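PDB 4CHJ: IMC sub-compartment protein ISP3, which has a pleckstrin homology fold and belongs to the inner membrane complex sub-compartment proteins critical for replication of the parasite Toxoplasma gondii. Local coordinates for residues 82-94 with 134-148. Numbering follows the deposited sequence.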
# COMPACT_ATOMS: atom_id res chain seq x y z
N ILE A 82 -0.27 -10.85 3.97
CA ILE A 82 -1.51 -10.20 3.71
C ILE A 82 -2.06 -10.82 2.47
O ILE A 82 -1.37 -10.96 1.48
CB ILE A 82 -1.32 -8.68 3.49
CG1 ILE A 82 -0.42 -8.09 4.59
CG2 ILE A 82 -2.67 -7.97 3.46
CD1 ILE A 82 -0.19 -6.60 4.48
N GLN A 83 -3.33 -11.20 2.52
CA GLN A 83 -4.01 -11.73 1.36
C GLN A 83 -4.54 -10.60 0.50
O GLN A 83 -5.20 -9.69 0.99
CB GLN A 83 -5.17 -12.63 1.79
CG GLN A 83 -4.80 -13.62 2.88
CD GLN A 83 -4.51 -14.99 2.32
OE1 GLN A 83 -5.37 -15.61 1.70
NE2 GLN A 83 -3.29 -15.47 2.54
N LEU A 84 -4.24 -10.68 -0.79
CA LEU A 84 -4.67 -9.68 -1.76
C LEU A 84 -6.19 -9.66 -1.82
O LEU A 84 -6.80 -8.61 -2.02
CB LEU A 84 -4.07 -9.98 -3.13
CG LEU A 84 -2.54 -10.01 -3.15
CD1 LEU A 84 -2.01 -10.00 -4.57
CD2 LEU A 84 -1.96 -8.86 -2.35
N ASP A 85 -6.78 -10.83 -1.63
CA ASP A 85 -8.22 -10.98 -1.59
C ASP A 85 -8.77 -10.17 -0.44
O ASP A 85 -9.84 -9.59 -0.52
CB ASP A 85 -8.60 -12.46 -1.44
CG ASP A 85 -7.55 -13.27 -0.70
OD1 ASP A 85 -6.45 -13.49 -1.26
OD2 ASP A 85 -7.82 -13.70 0.44
N ASP A 86 -8.02 -10.16 0.66
CA ASP A 86 -8.41 -9.44 1.87
C ASP A 86 -8.58 -7.93 1.71
O ASP A 86 -9.43 -7.34 2.36
CB ASP A 86 -7.46 -9.75 3.02
CG ASP A 86 -8.16 -9.73 4.36
OD1 ASP A 86 -9.40 -9.83 4.39
OD2 ASP A 86 -7.47 -9.62 5.40
N ILE A 87 -7.79 -7.30 0.84
CA ILE A 87 -7.76 -5.85 0.78
C ILE A 87 -9.13 -5.30 0.42
O ILE A 87 -9.73 -5.72 -0.56
CB ILE A 87 -6.78 -5.37 -0.32
CG1 ILE A 87 -5.48 -6.18 -0.28
CG2 ILE A 87 -6.52 -3.88 -0.20
CD1 ILE A 87 -4.44 -5.63 0.67
N ALA A 88 -9.61 -4.35 1.21
CA ALA A 88 -10.94 -3.81 1.00
C ALA A 88 -10.97 -2.35 0.55
O ALA A 88 -11.88 -1.93 -0.14
CB ALA A 88 -11.77 -3.98 2.26
N ALA A 89 -9.96 -1.59 0.97
CA ALA A 89 -9.92 -0.18 0.63
C ALA A 89 -8.51 0.36 0.55
O ALA A 89 -7.59 -0.16 1.16
CB ALA A 89 -10.73 0.63 1.64
N VAL A 90 -8.35 1.44 -0.21
CA VAL A 90 -7.11 2.16 -0.31
C VAL A 90 -7.38 3.59 0.08
O VAL A 90 -8.35 4.19 -0.37
CB VAL A 90 -6.54 2.10 -1.74
CG1 VAL A 90 -7.54 2.65 -2.73
CG2 VAL A 90 -5.22 2.83 -1.83
N LEU A 91 -6.57 4.15 0.97
CA LEU A 91 -6.80 5.52 1.38
C LEU A 91 -5.67 6.41 0.89
O LEU A 91 -4.55 6.31 1.36
CB LEU A 91 -6.94 5.60 2.89
CG LEU A 91 -7.89 4.54 3.44
CD1 LEU A 91 -7.52 4.16 4.86
CD2 LEU A 91 -9.33 5.00 3.36
N TYR A 92 -5.99 7.28 -0.06
CA TYR A 92 -5.01 8.15 -0.66
C TYR A 92 -5.60 9.43 -1.24
O TYR A 92 -5.66 9.58 -2.45
CB TYR A 92 -4.24 7.39 -1.74
CG TYR A 92 -2.93 8.00 -2.09
CD1 TYR A 92 -1.83 7.83 -1.27
CD2 TYR A 92 -2.78 8.77 -3.23
CE1 TYR A 92 -0.61 8.40 -1.59
CE2 TYR A 92 -1.57 9.34 -3.55
CZ TYR A 92 -0.49 9.15 -2.72
OH TYR A 92 0.71 9.71 -3.04
N GLY A 93 -6.03 10.34 -0.39
CA GLY A 93 -6.51 11.62 -0.85
C GLY A 93 -7.95 11.65 -1.33
O GLY A 93 -8.65 10.64 -1.31
N SER A 94 -8.38 12.82 -1.77
CA SER A 94 -9.77 13.06 -2.20
C SER A 94 -9.80 13.42 -3.68
O SER A 94 -8.83 13.19 -4.38
CB SER A 94 -10.39 14.21 -1.38
OG SER A 94 -10.84 13.76 -0.11
N ALA A 134 4.65 5.19 -4.29
CA ALA A 134 3.45 5.20 -3.46
C ALA A 134 2.25 5.13 -4.38
O ALA A 134 1.33 4.37 -4.16
CB ALA A 134 3.40 6.46 -2.62
N GLN A 135 2.32 5.89 -5.46
CA GLN A 135 1.23 5.95 -6.42
C GLN A 135 1.09 4.65 -7.20
O GLN A 135 -0.02 4.26 -7.56
CB GLN A 135 1.41 7.14 -7.34
CG GLN A 135 1.46 8.45 -6.58
CD GLN A 135 1.27 9.67 -7.45
OE1 GLN A 135 1.55 9.64 -8.65
NE2 GLN A 135 0.84 10.77 -6.84
N CYS A 136 2.19 3.92 -7.37
CA CYS A 136 2.13 2.56 -7.92
C CYS A 136 1.46 1.58 -6.98
O CYS A 136 0.74 0.68 -7.42
CB CYS A 136 3.53 2.05 -8.25
SG CYS A 136 4.29 2.90 -9.65
N PHE A 137 1.76 1.68 -5.70
CA PHE A 137 1.19 0.76 -4.74
C PHE A 137 -0.31 1.03 -4.70
O PHE A 137 -1.13 0.10 -4.74
CB PHE A 137 1.84 0.94 -3.40
CG PHE A 137 1.34 0.03 -2.35
CD1 PHE A 137 1.54 -1.32 -2.44
CD2 PHE A 137 0.67 0.53 -1.23
CE1 PHE A 137 1.06 -2.17 -1.47
CE2 PHE A 137 0.21 -0.32 -0.25
CZ PHE A 137 0.42 -1.66 -0.36
N VAL A 138 -0.67 2.30 -4.79
CA VAL A 138 -2.07 2.68 -4.87
C VAL A 138 -2.78 2.00 -6.08
O VAL A 138 -3.89 1.44 -5.95
CB VAL A 138 -2.25 4.23 -4.91
CG1 VAL A 138 -3.70 4.61 -5.20
CG2 VAL A 138 -1.84 4.86 -3.59
N SER A 139 -2.13 1.99 -7.24
CA SER A 139 -2.72 1.40 -8.44
C SER A 139 -2.77 -0.10 -8.33
O SER A 139 -3.74 -0.72 -8.75
CB SER A 139 -1.93 1.81 -9.67
OG SER A 139 -2.22 3.15 -9.99
N PHE A 140 -1.74 -0.69 -7.75
CA PHE A 140 -1.72 -2.12 -7.54
C PHE A 140 -2.86 -2.53 -6.62
O PHE A 140 -3.57 -3.49 -6.88
CB PHE A 140 -0.38 -2.55 -6.95
CG PHE A 140 -0.39 -3.92 -6.34
CD1 PHE A 140 -0.63 -5.03 -7.12
CD2 PHE A 140 -0.17 -4.09 -4.99
CE1 PHE A 140 -0.64 -6.29 -6.57
CE2 PHE A 140 -0.18 -5.34 -4.43
CZ PHE A 140 -0.42 -6.45 -5.21
N LEU A 141 -3.05 -1.76 -5.55
CA LEU A 141 -4.12 -2.02 -4.59
C LEU A 141 -5.48 -1.87 -5.26
O LEU A 141 -6.39 -2.64 -4.99
CB LEU A 141 -4.02 -1.08 -3.39
CG LEU A 141 -2.90 -1.37 -2.40
CD1 LEU A 141 -3.05 -0.51 -1.15
CD2 LEU A 141 -2.88 -2.85 -2.03
N ASP A 142 -5.60 -0.88 -6.13
CA ASP A 142 -6.85 -0.62 -6.80
C ASP A 142 -7.27 -1.80 -7.66
O ASP A 142 -8.44 -2.17 -7.68
CB ASP A 142 -6.72 0.62 -7.68
CG ASP A 142 -7.76 1.67 -7.37
OD1 ASP A 142 -8.96 1.38 -7.55
OD2 ASP A 142 -7.38 2.78 -6.95
N ASP A 143 -6.31 -2.40 -8.35
CA ASP A 143 -6.60 -3.55 -9.19
C ASP A 143 -7.08 -4.74 -8.37
O ASP A 143 -8.01 -5.43 -8.75
CB ASP A 143 -5.36 -3.95 -9.99
CG ASP A 143 -4.96 -2.90 -10.99
OD1 ASP A 143 -5.83 -2.12 -11.42
OD2 ASP A 143 -3.76 -2.84 -11.34
N GLU A 144 -6.44 -4.96 -7.23
CA GLU A 144 -6.77 -6.09 -6.36
C GLU A 144 -8.16 -5.93 -5.80
O GLU A 144 -8.92 -6.88 -5.74
CB GLU A 144 -5.77 -6.18 -5.23
CG GLU A 144 -4.38 -6.51 -5.72
CD GLU A 144 -4.35 -7.79 -6.55
OE1 GLU A 144 -5.19 -8.69 -6.29
OE2 GLU A 144 -3.47 -7.91 -7.45
N ILE A 145 -8.50 -4.71 -5.44
CA ILE A 145 -9.80 -4.39 -4.88
C ILE A 145 -10.94 -4.60 -5.88
O ILE A 145 -11.98 -5.15 -5.54
CB ILE A 145 -9.82 -2.94 -4.39
CG1 ILE A 145 -8.97 -2.82 -3.13
CG2 ILE A 145 -11.25 -2.46 -4.14
CD1 ILE A 145 -8.65 -1.39 -2.76
N LYS A 146 -10.73 -4.14 -7.11
CA LYS A 146 -11.68 -4.35 -8.19
C LYS A 146 -11.89 -5.84 -8.41
O LYS A 146 -13.03 -6.32 -8.41
CB LYS A 146 -11.19 -3.68 -9.47
CG LYS A 146 -11.44 -2.17 -9.49
CD LYS A 146 -10.42 -1.41 -10.35
CE LYS A 146 -10.74 -1.48 -11.84
NZ LYS A 146 -10.27 -0.28 -12.59
N LYS A 147 -10.79 -6.57 -8.59
CA LYS A 147 -10.82 -8.04 -8.64
C LYS A 147 -11.69 -8.61 -7.54
O LYS A 147 -12.59 -9.40 -7.79
CB LYS A 147 -9.42 -8.60 -8.46
CG LYS A 147 -8.79 -9.13 -9.72
CD LYS A 147 -7.63 -10.05 -9.40
CE LYS A 147 -6.33 -9.28 -9.33
NZ LYS A 147 -5.32 -10.00 -8.50
N ASN A 148 -11.38 -8.22 -6.30
CA ASN A 148 -12.00 -8.80 -5.11
C ASN A 148 -13.50 -8.57 -5.09
O ASN A 148 -14.27 -9.45 -4.70
CB ASN A 148 -11.37 -8.21 -3.85
CG ASN A 148 -9.92 -8.59 -3.70
OD1 ASN A 148 -9.39 -9.40 -4.45
ND2 ASN A 148 -9.26 -7.99 -2.72
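Asn148, near the C-terminal end of helix 131-149, grips the turn that leads into strand 87-91. Its ND2 donates to Leu84 O at 2.6 Å, nearly straight at 169°. The same nitrogen donates to Ile87 O at 3.2 Å, with a more bent bond. Each oxygen is met on a lone pair and lies close to the amide plane of Asn148, and the two bonds probably hold the amide in this orientation. Leu84 O also accepts from Ile87 N within the turn.

Ile145 reaches from the helix to strand 87-91. Its CB carries CG2, which sits near Ala88 O, and CG1, which rests against Ile87 O and Ile87 CG2. CG1 lies anti to the carbonyl carbon (chi1 -72°) and the chain then runs extended to CD1. That methyl ends on the strand backbone, with Ile145 CD1 3.7 Å from Ala89 C, and it also touches Val90 CG1.

Val90 points CG2 between Leu141 CD1, at 4.0 Å, and Val138 CG1. Val138 CG2 comes down over one face of the Tyr92 ring, 3.9 Å from the centroid, in a CH-pi contact. The Tyr92 hydroxyl is hydrogen-bonded to Pro110 O. Back toward the C-terminal end of the helix, Leu84 CD1 meets the edge of the Phe140 ring at CZ, 3.9 Å away. Leu84 CB lies beside Glu144 OE1, the oxygen that pairs with Lys147 NZ at 2.6 Å.

A classic beta bulge sets Ala88 and Ala89 together opposite Arg116 of strand 113-117. The axes of strand 87-91 and helix segment 134-148 cross at -134°. As is usual in pleckstrin homology domains, the C-terminal helix packs against the bent sheet, here partly through this edge strand and the turn before it. Helix 32-44 adds Phe35 against Phe140.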